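Local coordinates for protein-L-isoaspartate O-methyltransferase beta-aspartate methyltransferase (Plasmodium falciparum, PDB 2PBF) that probably repairs damaged proteins by methylating L-isoaspartyl residues with S-adenosyl-L-methionine as methyl donor, and here holds the product S-adenosyl-L-homocysteine, at residues A[199-204]-A[219-224]; A[166-171]-A[189-194]; A[11-16]-A[29-34]. All coordinates share one frame; numbering follows the deposited sequence.

Overall arrangement
Along the chain, contact 3 closes first, contact 2 next and contact 1 last. Contact 3 pairs the N-terminal helices 12-21 and 28-35, whereas contacts 1 and 2 lie in the half of the mixed seven-stranded sheet that runs from the central strand 163-168 through 187-195 and 198-205 to the outermost strand 212-219. The centres of contacts 1 and 2 are about 5 Å apart, and Ser171 is probably hydrogen-bonded through its backbone to Val222 and Leu224, so the loops that follow strands 163-168 and 212-219 line the S-adenosyl-L-homocysteine site together. Contact 3 is centred about 23 Å from each of the others; it and contact 2 lie on opposite sides of the chain's centre.

Contact 1 of 3, residues A[199-204]-A[219-224]; sequences QVLYEI and VCFVSL. With SAH (S-adenosyl-L-homocysteine), chain C.
Gln199 reaches across to the backbone of Phe221 with its carboxamide and grips it from both ends of one residue. OE1 accepts the N-H of Phe221, 2.8 Å from its N, in a nearly straight bond (174° at the hydrogen). On the other arm NE2 donates to Phe221 O, 3.2 Å away and more bent at 140°. CG stands anti to the carbonyl carbon (chi1 -63°) and the chain is extended beyond it; the carboxamide then pairs with Phe221 N and O much as a strand's peptide groups would. Val219, two residues earlier, donates from N to Gln199 O at 2.8 Å. Both of its methyls lie against Leu201: CG1 meets CB at 3.8 Å, and CG2 lies 3.7 Å from the backbone N. CD1 of Leu201 approaches CE2 of the Phe221 ring obliquely at 4.2 Å, while Val219 CB lies at the edge of that ring; Met66 of helix 64-74 packs on both Val219 and Phe221. One amide satisfies both polar backbone atoms of Phe221, which is consistent with its holding the chain just ahead of Val222, Ser223 and Leu224, which border the bound S-adenosyl-L-homocysteine, Leu224 CD1 lying 3.4 Å from adenine C5.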
loop_
_atom_site.group_PDB
_atom_site.type_symbol
_atom_site.label_atom_id
_atom_site.label_comp_id
_atom_site.label_asym_id
_atom_site.label_seq_id
_atom_site.Cartn_x
_atom_site.Cartn_y
_atom_site.Cartn_z
ATOM N N GLN A 199 8.225 1.046 -16.340
ATOM C CA GLN A 199 7.671 1.665 -15.137
ATOM C C GLN A 199 8.787 1.630 -14.109
ATOM O O GLN A 199 9.409 0.593 -13.909
ATOM C CB GLN A 199 6.423 0.933 -14.650
ATOM C CG GLN A 199 5.264 0.972 -15.651
ATOM C CD GLN A 199 4.170 -0.044 -15.367
ATOM O OE1 GLN A 199 4.391 -1.063 -14.720
ATOM N NE2 GLN A 199 2.975 0.234 -15.871
ATOM N N VAL A 200 9.066 2.780 -13.511
ATOM C CA VAL A 200 10.171 2.933 -12.573
ATOM C C VAL A 200 9.661 3.251 -11.176
ATOM O O VAL A 200 8.993 4.264 -10.957
ATOM C CB VAL A 200 11.200 4.035 -13.018
ATOM C CG1 VAL A 200 12.401 4.045 -12.079
ATOM C CG2 VAL A 200 11.688 3.801 -14.451
ATOM N N LEU A 201 10.007 2.393 -10.229
ATOM C CA LEU A 201 9.631 2.621 -8.848
ATOM C C LEU A 201 10.489 3.711 -8.236
ATOM O O LEU A 201 11.707 3.568 -8.172
ATOM C CB LEU A 201 9.729 1.331 -8.013
ATOM C CG LEU A 201 9.025 1.357 -6.647
ATOM C CD1 LEU A 201 7.512 1.204 -6.806
ATOM C CD2 LEU A 201 9.590 0.249 -5.797
ATOM N N TYR A 202 9.827 4.776 -7.779
ATOM C CA TYR A 202 10.456 5.952 -7.188
ATOM C C TYR A 202 10.193 6.062 -5.696
ATOM O O TYR A 202 9.085 5.813 -5.224
ATOM C CB TYR A 202 9.943 7.235 -7.867
ATOM C CG TYR A 202 10.735 7.631 -9.077
ATOM C CD1 TYR A 202 10.442 7.106 -10.331
ATOM C CD2 TYR A 202 11.804 8.524 -8.960
ATOM C CE1 TYR A 202 11.180 7.460 -11.439
ATOM C CE2 TYR A 202 12.559 8.891 -10.051
ATOM C CZ TYR A 202 12.251 8.362 -11.292
ATOM O OH TYR A 202 13.015 8.747 -12.377
ATOM N N GLU A 203 11.219 6.433 -4.956
ATOM C CA GLU A 203 11.048 6.873 -3.580
ATOM C C GLU A 203 11.239 8.394 -3.481
ATOM O O GLU A 203 12.338 8.926 -3.685
ATOM C CB GLU A 203 11.997 6.129 -2.650
ATOM C CG GLU A 203 11.892 6.563 -1.206
ATOM C CD GLU A 203 12.842 5.796 -0.334
ATOM O OE1 GLU A 203 12.697 4.552 -0.241
ATOM O OE2 GLU A 203 13.743 6.442 0.251
ATOM N N ILE A 204 10.149 9.081 -3.175
ATOM C CA ILE A 204 10.148 10.512 -3.058
ATOM C C ILE A 204 10.051 10.931 -1.584
ATOM O O ILE A 204 9.211 10.418 -0.839
ATOM C CB ILE A 204 9.032 11.093 -3.915
ATOM C CG1 ILE A 204 9.247 10.648 -5.376
ATOM C CG2 ILE A 204 9.009 12.598 -3.783
ATOM C CD1 ILE A 204 8.017 10.521 -6.194
ATOM N N VAL A 219 9.845 -1.837 -12.628
ATOM C CA VAL A 219 8.789 -2.633 -12.016
ATOM C C VAL A 219 7.657 -2.852 -13.008
ATOM O O VAL A 219 7.645 -2.260 -14.080
ATOM C CB VAL A 219 8.224 -1.971 -10.709
ATOM C CG1 VAL A 219 9.184 -2.136 -9.546
ATOM C CG2 VAL A 219 7.867 -0.499 -10.911
ATOM N N CYS A 220 6.719 -3.724 -12.651
ATOM C CA CYS A 220 5.518 -3.976 -13.433
ATOM C C CYS A 220 4.268 -3.846 -12.533
ATOM O O CYS A 220 4.032 -4.671 -11.638
ATOM C CB CYS A 220 5.596 -5.363 -14.089
ATOM S SG CYS A 220 7.014 -5.528 -15.230
ATOM N N PHE A 221 3.492 -2.787 -12.765
ATOM C CA PHE A 221 2.288 -2.513 -12.002
ATOM C C PHE A 221 1.124 -2.270 -12.937
ATOM O O PHE A 221 1.324 -1.858 -14.066
ATOM C CB PHE A 221 2.477 -1.264 -11.156
ATOM C CG PHE A 221 3.213 -1.492 -9.870
ATOM C CD1 PHE A 221 2.513 -1.570 -8.655
ATOM C CD2 PHE A 221 4.597 -1.588 -9.853
ATOM C CE1 PHE A 221 3.171 -1.761 -7.462
ATOM C CE2 PHE A 221 5.276 -1.782 -8.662
ATOM C CZ PHE A 221 4.576 -1.862 -7.462
ATOM N N VAL A 222 -0.088 -2.516 -12.458
ATOM C CA VAL A 222 -1.284 -2.066 -13.160
ATOM C C VAL A 222 -1.222 -0.521 -13.225
ATOM O O VAL A 222 -0.539 0.118 -12.419
ATOM C CB VAL A 222 -2.628 -2.584 -12.507
ATOM C CG1 VAL A 222 -2.445 -3.930 -11.766
ATOM C CG2 VAL A 222 -3.234 -1.569 -11.559
ATOM N N SER A 223 -1.935 0.063 -14.182
ATOM C CA SER A 223 -1.935 1.513 -14.393
ATOM C C SER A 223 -2.781 2.333 -13.389
ATOM O O SER A 223 -3.910 1.942 -13.036
ATOM C CB SER A 223 -2.410 1.816 -15.815
ATOM O OG SER A 223 -2.245 3.193 -16.085
ATOM N N LEU A 224 -2.241 3.475 -12.959
ATOM C CA LEU A 224 -3.009 4.447 -12.162
ATOM C C LEU A 224 -3.886 5.295 -13.095
ATOM O O LEU A 224 -3.413 6.275 -13.674
ATOM C CB LEU A 224 -2.080 5.339 -11.325
ATOM C CG LEU A 224 -2.733 6.221 -10.265
ATOM C CD1 LEU A 224 -3.209 5.378 -9.099
ATOM C CD2 LEU A 224 -1.762 7.307 -9.808
HETATM N N SAH C . -1.965 -2.797 -3.296
HETATM C CA SAH C . -2.937 -3.501 -4.171
HETATM C CB SAH C . -2.609 -3.203 -5.611
HETATM C CG SAH C . -3.833 -3.508 -6.465
HETATM S SD SAH C . -3.531 -3.163 -8.200
HETATM C C SAH C . -2.993 -5.013 -3.926
HETATM O O SAH C . -1.937 -5.639 -3.817
HETATM O OXT SAH C . -4.092 -5.618 -3.830
HETATM C "C5'" SAH C . -3.716 -1.365 -8.103
HETATM C "C4'" SAH C . -5.098 -0.853 -7.693
HETATM O "O4'" SAH C . -5.127 0.516 -7.985
HETATM C "C3'" SAH C . -6.301 -1.460 -8.403
HETATM O "O3'" SAH C . -7.158 -2.048 -7.438
HETATM C "C2'" SAH C . -6.957 -0.289 -9.119
HETATM O "O2'" SAH C . -8.364 -0.378 -9.118
HETATM C "C1'" SAH C . -6.462 0.881 -8.294
HETATM N N9 SAH C . -6.404 2.185 -8.991
HETATM C C8 SAH C . -6.036 2.393 -10.289
HETATM N N7 SAH C . -6.061 3.725 -10.523
HETATM C C5 SAH C . -6.464 4.374 -9.407
HETATM C C6 SAH C . -6.689 5.724 -9.116
HETATM N N6 SAH C . -6.517 6.687 -10.012
HETATM N N1 SAH C . -7.074 6.082 -7.850
HETATM C C2 SAH C . -7.269 5.110 -6.887
HETATM N N3 SAH C . -7.057 3.792 -7.204
HETATM C C4 SAH C . -6.662 3.416 -8.439
#

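Contact 2 of 3, residues A[166-171]-A[189-194]; sequences IHVGAS and LIIPIE. With SAH (S-adenosyl-L-homocysteine), chain C.
The imidazole of His167 meets Ile190 obliquely, through CD2 and the CG2 methyl at 4.2 Å, and the amino nitrogen N of S-adenosyl-L-homocysteine lies off its edge, near the ring plane. Both ring nitrogens are engaged outside the pair: ND1 is hydrogen-bonded to Asp86 OD1, which fixes the rotation of the ring, and NE2 has a weak bond with Ser70 OG. The other ring, the pyrrolidine of Pro192, presents its CD to two backbone oxygens, Val168 O at 3.4 Å and, equally near, Ala170 O. As proline has no N-H, the strand pairing cannot continue to Val168 O, and Ala170 O, buried here, finds no partner in the model.

Before that point the strands run parallel, 12° apart. Ile190 N donates to Ile166 O at 2.9 Å, and Val168 N to Ile190 O. Strand 163-168, helix 177-182 and strand 187-195 form a beta-alpha-beta crossover of the Rossmann-like methyltransferase fold. The helix covers the side of the sheet that carries Ile166, Val168 and Leu189, where Leu179 touches the latter two.

On that side Leu189 CD2 comes to Ile166 CG2 at 3.8 Å and to Val168 CG2 at 3.5 Å, the second tighter than usual for two methyls. Leu189 crosses both partners obliquely, its CG anti to the backbone N (chi1 -155°), where it comes 3.8 Å from Ile166 CB, and Val168 CG2 also rests on Ile191 CB. Past the end of its strand the chain turns to the ligand: Gly169 O lies 3.2 Å from the ribose carbon C5', and the Ala170 methyl sits beside O4'. Ser171 CB then packs on Pro192 CB at 4.0 Å.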
loop_
_atom_site.group_PDB
_atom_site.type_symbol
_atom_site.label_atom_id
_atom_site.label_comp_id
_atom_site.label_asym_id
_atom_site.label_seq_id
_atom_site.Cartn_x
_atom_site.Cartn_y
_atom_site.Cartn_z
ATOM N N ILE A 166 3.193 7.363 1.920
ATOM C CA ILE A 166 2.263 7.243 0.803
ATOM C C ILE A 166 2.683 6.093 -0.090
ATOM O O ILE A 166 3.769 6.086 -0.643
ATOM C CB ILE A 166 2.138 8.555 -0.056
ATOM C CG1 ILE A 166 1.916 9.779 0.858
ATOM C CG2 ILE A 166 1.021 8.373 -1.131
ATOM C CD1 ILE A 166 1.602 11.096 0.135
ATOM N N HIS A 167 1.825 5.106 -0.216
ATOM C CA HIS A 167 2.123 4.003 -1.087
ATOM C C HIS A 167 1.159 4.070 -2.241
ATOM O O HIS A 167 -0.039 4.272 -2.063
ATOM C CB HIS A 167 2.008 2.678 -0.358
ATOM C CG HIS A 167 2.137 1.504 -1.265
ATOM N ND1 HIS A 167 1.045 0.876 -1.822
ATOM C CD2 HIS A 167 3.229 0.878 -1.761
ATOM C CE1 HIS A 167 1.458 -0.094 -2.613
ATOM N NE2 HIS A 167 2.778 -0.119 -2.584
ATOM N N VAL A 168 1.688 3.931 -3.444
ATOM C CA VAL A 168 0.832 3.950 -4.592
ATOM C C VAL A 168 1.059 2.626 -5.317
ATOM O O VAL A 168 2.164 2.349 -5.755
ATOM C CB VAL A 168 1.160 5.154 -5.498
ATOM C CG1 VAL A 168 0.086 5.341 -6.510
ATOM C CG2 VAL A 168 1.364 6.443 -4.653
ATOM N N GLY A 169 -0.006 1.833 -5.448
ATOM C CA GLY A 169 0.122 0.467 -5.953
ATOM C C GLY A 169 -0.236 0.331 -7.432
ATOM O O GLY A 169 -0.555 -0.762 -7.884
ATOM N N ALA A 170 -0.156 1.450 -8.166
ATOM C CA ALA A 170 -0.472 1.510 -9.570
ATOM C C ALA A 170 0.435 2.548 -10.205
ATOM O O ALA A 170 0.848 3.515 -9.554
ATOM C CB ALA A 170 -1.959 1.838 -9.797
ATOM N N SER A 171 0.779 2.307 -11.471
ATOM C CA SER A 171 1.738 3.109 -12.195
ATOM C C SER A 171 1.124 4.371 -12.796
ATOM O O SER A 171 0.032 4.344 -13.367
ATOM C CB SER A 171 2.337 2.275 -13.314
ATOM O OG SER A 171 3.255 3.044 -14.026
ATOM N N LEU A 189 7.166 8.684 -0.183
ATOM C CA LEU A 189 6.173 8.283 -1.187
ATOM C C LEU A 189 6.869 7.279 -2.090
ATOM O O LEU A 189 7.953 7.554 -2.616
ATOM C CB LEU A 189 5.762 9.484 -2.040
ATOM C CG LEU A 189 4.467 9.759 -2.832
ATOM C CD1 LEU A 189 4.739 10.982 -3.751
ATOM C CD2 LEU A 189 3.877 8.618 -3.650
ATOM N N ILE A 190 6.254 6.118 -2.227
ATOM C CA ILE A 190 6.700 5.030 -3.100
ATOM C C ILE A 190 5.702 4.926 -4.247
ATOM O O ILE A 190 4.519 4.720 -4.033
ATOM C CB ILE A 190 6.742 3.682 -2.316
ATOM C CG1 ILE A 190 7.846 3.696 -1.257
ATOM C CG2 ILE A 190 6.842 2.454 -3.265
ATOM C CD1 ILE A 190 9.248 3.830 -1.820
ATOM N N ILE A 191 6.184 5.084 -5.471
ATOM C CA ILE A 191 5.283 5.151 -6.602
ATOM C C ILE A 191 5.955 4.703 -7.899
ATOM O O ILE A 191 7.081 5.094 -8.166
ATOM C CB ILE A 191 4.699 6.606 -6.757
ATOM C CG1 ILE A 191 3.832 6.722 -8.007
ATOM C CG2 ILE A 191 5.824 7.677 -6.697
ATOM C CD1 ILE A 191 3.051 8.040 -8.090
ATOM N N PRO A 192 5.267 3.863 -8.702
ATOM C CA PRO A 192 5.815 3.602 -10.047
ATOM C C PRO A 192 5.450 4.738 -11.007
ATOM O O PRO A 192 4.301 5.147 -11.050
ATOM C CB PRO A 192 5.127 2.296 -10.464
ATOM C CG PRO A 192 4.372 1.805 -9.188
ATOM C CD PRO A 192 4.038 3.081 -8.467
ATOM N N ILE A 193 6.427 5.239 -11.760
ATOM C CA ILE A 193 6.166 6.250 -12.805
ATOM C C ILE A 193 6.675 5.743 -14.172
ATOM O O ILE A 193 7.815 5.279 -14.268
ATOM C CB ILE A 193 6.750 7.640 -12.418
ATOM C CG1 ILE A 193 6.156 8.116 -11.070
ATOM C CG2 ILE A 193 6.494 8.703 -13.532
ATOM C CD1 ILE A 193 7.015 9.067 -10.293
ATOM N N GLU A 194 5.816 5.769 -15.191
ATOM C CA GLU A 194 6.231 5.465 -16.574
ATOM C C GLU A 194 7.355 6.409 -17.006
ATOM O O GLU A 194 7.169 7.631 -17.146
ATOM C CB GLU A 194 5.108 5.638 -17.584
ATOM C CG GLU A 194 3.789 4.950 -17.349
ATOM C CD GLU A 194 2.734 5.380 -18.396
ATOM O OE1 GLU A 194 3.082 6.123 -19.355
ATOM O OE2 GLU A 194 1.558 4.967 -18.273
HETATM N N SAH C . -1.965 -2.797 -3.296
HETATM C CA SAH C . -2.937 -3.501 -4.171
HETATM C CB SAH C . -2.609 -3.203 -5.611
HETATM C CG SAH C . -3.833 -3.508 -6.465
HETATM S SD SAH C . -3.531 -3.163 -8.200
HETATM C C SAH C . -2.993 -5.013 -3.926
HETATM O O SAH C . -1.937 -5.639 -3.817
HETATM O OXT SAH C . -4.092 -5.618 -3.830
HETATM C "C5'" SAH C . -3.716 -1.365 -8.103
HETATM C "C4'" SAH C . -5.098 -0.853 -7.693
HETATM O "O4'" SAH C . -5.127 0.516 -7.985
HETATM C "C3'" SAH C . -6.301 -1.460 -8.403
HETATM O "O3'" SAH C . -7.158 -2.048 -7.438
HETATM C "C2'" SAH C . -6.957 -0.289 -9.119
HETATM O "O2'" SAH C . -8.364 -0.378 -9.118
HETATM C "C1'" SAH C . -6.462 0.881 -8.294
HETATM N N9 SAH C . -6.404 2.185 -8.991
HETATM C C8 SAH C . -6.036 2.393 -10.289
HETATM N N7 SAH C . -6.061 3.725 -10.523
HETATM C C5 SAH C . -6.464 4.374 -9.407
HETATM C C6 SAH C . -6.689 5.724 -9.116
HETATM N N6 SAH C . -6.517 6.687 -10.012
HETATM N N1 SAH C . -7.074 6.082 -7.850
HETATM C C2 SAH C . -7.269 5.110 -6.887
HETATM N N3 SAH C . -7.057 3.792 -7.204
HETATM C C4 SAH C . -6.662 3.416 -8.439
#

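Contact 3 of 3, residues A[11-16]-A[29-34]; sequences NHKSLL and DVYNTM
Leu16 points from its helix toward the segment 29-34, where it meets Tyr31 and Met34, and its carbons can be followed one by one. CB lies obliquely against the phenol ring of Tyr31, 3.8 Å from CE1. CG, anti to the carbonyl carbon (chi1 -65°), sits over one face of the His12 imidazole, 3.9 Å above its plane and displaced toward the rim. From there both branches reach Met34: CD1 touches its carbonyl carbon C at 3.6 Å, and CD2 packs on CB at 3.9 Å and on its terminal methyl CE. The thioether chain bends at chi3 (70°), which places CE there.

The imidazole on which Leu16 CG rests makes the polar link between the helices. His12 NE2 donates to Met34 O at 2.7 Å, and the acceptor lies at the ring edge, close to its plane; the donor stands above the carbonyl plane of Met34, 47° out of it. Lys13 crosses the tip of Tyr31, with CE 3.7 Å from the phenol OH, while the Tyr31 ring also takes a cation-pi contact from Lys20. Asn11 caps the start of the first helix, OD1 accepting from Ser14 N at 2.7 Å as its ND2 donates to Ser14 OG.

The two segments run almost antiparallel, with axes 10.6 Å apart, in the N-terminal part of the chain. Helix 93-101 flanks them, Tyr93 touching both His12 and Met34, and helix 64-74 lies against Met34 through Ala68 and Leu71, joining this helical pair to the body of the fold.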
loop_
_atom_site.group_PDB
_atom_site.type_symbol
_atom_site.label_atom_id
_atom_site.label_comp_id
_atom_site.label_asym_id
_atom_site.label_seq_id
_atom_site.Cartn_x
_atom_site.Cartn_y
_atom_site.Cartn_z
ATOM N N ASN A 11 1.719 -22.547 2.669
ATOM C CA ASN A 11 1.217 -21.798 3.802
ATOM C C ASN A 11 1.839 -20.407 3.832
ATOM O O ASN A 11 2.900 -20.163 3.234
ATOM C CB ASN A 11 1.513 -22.577 5.083
ATOM C CG ASN A 11 2.971 -22.578 5.423
ATOM O OD1 ASN A 11 3.467 -21.628 6.019
ATOM N ND2 ASN A 11 3.685 -23.630 5.019
ATOM N N HIS A 12 1.201 -19.494 4.549
ATOM C CA HIS A 12 1.686 -18.113 4.582
ATOM C C HIS A 12 3.100 -17.925 5.122
ATOM O O HIS A 12 3.892 -17.149 4.583
ATOM C CB HIS A 12 0.733 -17.224 5.359
ATOM C CG HIS A 12 1.109 -15.784 5.319
ATOM N ND1 HIS A 12 1.026 -15.031 4.165
ATOM C CD2 HIS A 12 1.578 -14.955 6.283
ATOM C CE1 HIS A 12 1.413 -13.796 4.424
ATOM N NE2 HIS A 12 1.757 -13.726 5.700
ATOM N N LYS A 13 3.413 -18.624 6.201
ATOM C CA LYS A 13 4.696 -18.451 6.863
ATOM C C LYS A 13 5.870 -18.980 6.003
ATOM O O LYS A 13 6.963 -18.408 5.982
ATOM C CB LYS A 13 4.642 -19.141 8.239
ATOM C CG LYS A 13 5.957 -19.130 8.990
ATOM C CD LYS A 13 5.830 -19.736 10.378
ATOM C CE LYS A 13 7.170 -19.613 11.125
ATOM N NZ LYS A 13 8.356 -20.186 10.351
ATOM N N SER A 14 5.631 -20.092 5.308
ATOM C CA SER A 14 6.616 -20.661 4.424
ATOM C C SER A 14 6.843 -19.771 3.202
ATOM O O SER A 14 7.961 -19.667 2.703
ATOM C CB SER A 14 6.215 -22.076 4.029
ATOM O OG SER A 14 6.345 -22.983 5.123
ATOM N N LEU A 15 5.795 -19.093 2.750
ATOM C CA LEU A 15 5.959 -18.058 1.722
ATOM C C LEU A 15 6.960 -16.994 2.167
ATOM O O LEU A 15 7.845 -16.621 1.420
ATOM C CB LEU A 15 4.597 -17.414 1.359
ATOM C CG LEU A 15 4.621 -16.134 0.494
ATOM C CD1 LEU A 15 5.417 -16.289 -0.837
ATOM C CD2 LEU A 15 3.215 -15.680 0.246
ATOM N N LEU A 16 6.812 -16.526 3.399
ATOM C CA LEU A 16 7.630 -15.452 3.940
ATOM C C LEU A 16 9.087 -15.861 4.151
ATOM O O LEU A 16 10.020 -15.085 3.907
ATOM C CB LEU A 16 6.994 -14.920 5.238
ATOM C CG LEU A 16 5.621 -14.230 5.105
ATOM C CD1 LEU A 16 5.291 -13.553 6.416
ATOM C CD2 LEU A 16 5.589 -13.191 3.994
ATOM N N ASP A 29 10.980 -6.402 10.755
ATOM C CA ASP A 29 9.728 -5.655 10.861
ATOM C C ASP A 29 8.861 -5.864 9.622
ATOM O O ASP A 29 7.641 -5.877 9.712
ATOM C CB ASP A 29 10.003 -4.151 11.027
ATOM C CG ASP A 29 10.346 -3.749 12.471
ATOM O OD1 ASP A 29 9.776 -4.321 13.437
ATOM O OD2 ASP A 29 11.178 -2.826 12.633
ATOM N N VAL A 30 9.493 -6.002 8.466
ATOM C CA VAL A 30 8.782 -6.373 7.240
ATOM C C VAL A 30 8.223 -7.771 7.440
ATOM O O VAL A 30 7.045 -7.996 7.209
ATOM C CB VAL A 30 9.692 -6.307 5.994
ATOM C CG1 VAL A 30 9.008 -6.932 4.759
ATOM C CG2 VAL A 30 10.087 -4.872 5.710
ATOM N N TYR A 31 9.064 -8.678 7.942
ATOM C CA TYR A 31 8.668 -10.064 8.175
ATOM C C TYR A 31 7.531 -10.146 9.164
ATOM O O TYR A 31 6.489 -10.707 8.829
ATOM C CB TYR A 31 9.850 -10.944 8.644
ATOM C CG TYR A 31 9.442 -12.380 8.970
ATOM C CD1 TYR A 31 9.564 -13.391 8.021
ATOM C CD2 TYR A 31 8.889 -12.708 10.213
ATOM C CE1 TYR A 31 9.169 -14.704 8.313
ATOM C CE2 TYR A 31 8.496 -14.012 10.517
ATOM C CZ TYR A 31 8.634 -15.000 9.559
ATOM O OH TYR A 31 8.246 -16.291 9.855
ATOM N N ASN A 32 7.719 -9.588 10.369
ATOM C CA ASN A 32 6.698 -9.686 11.430
ATOM C C ASN A 32 5.367 -9.068 11.031
ATOM O O ASN A 32 4.314 -9.593 11.363
ATOM C CB ASN A 32 7.184 -9.117 12.780
ATOM C CG ASN A 32 8.474 -9.781 13.280
ATOM O OD1 ASN A 32 8.652 -11.001 13.169
ATOM N ND2 ASN A 32 9.370 -8.976 13.840
ATOM N N THR A 33 5.417 -7.957 10.304
ATOM C CA THR A 33 4.191 -7.322 9.795
ATOM C C THR A 33 3.448 -8.243 8.833
ATOM O O THR A 33 2.280 -8.539 9.032
ATOM C CB THR A 33 4.503 -5.966 9.103
ATOM O OG1 THR A 33 5.261 -5.134 9.998
ATOM C CG2 THR A 33 3.205 -5.265 8.688
ATOM N N MET A 34 4.132 -8.683 7.780
ATOM C CA MET A 34 3.536 -9.598 6.814
ATOM C C MET A 34 3.079 -10.918 7.448
ATOM O O MET A 34 2.037 -11.456 7.076
ATOM C CB MET A 34 4.484 -9.847 5.649
ATOM C CG MET A 34 4.724 -8.589 4.788
ATOM S SD MET A 34 5.681 -8.870 3.295
ATOM C CE MET A 34 4.600 -9.811 2.204
#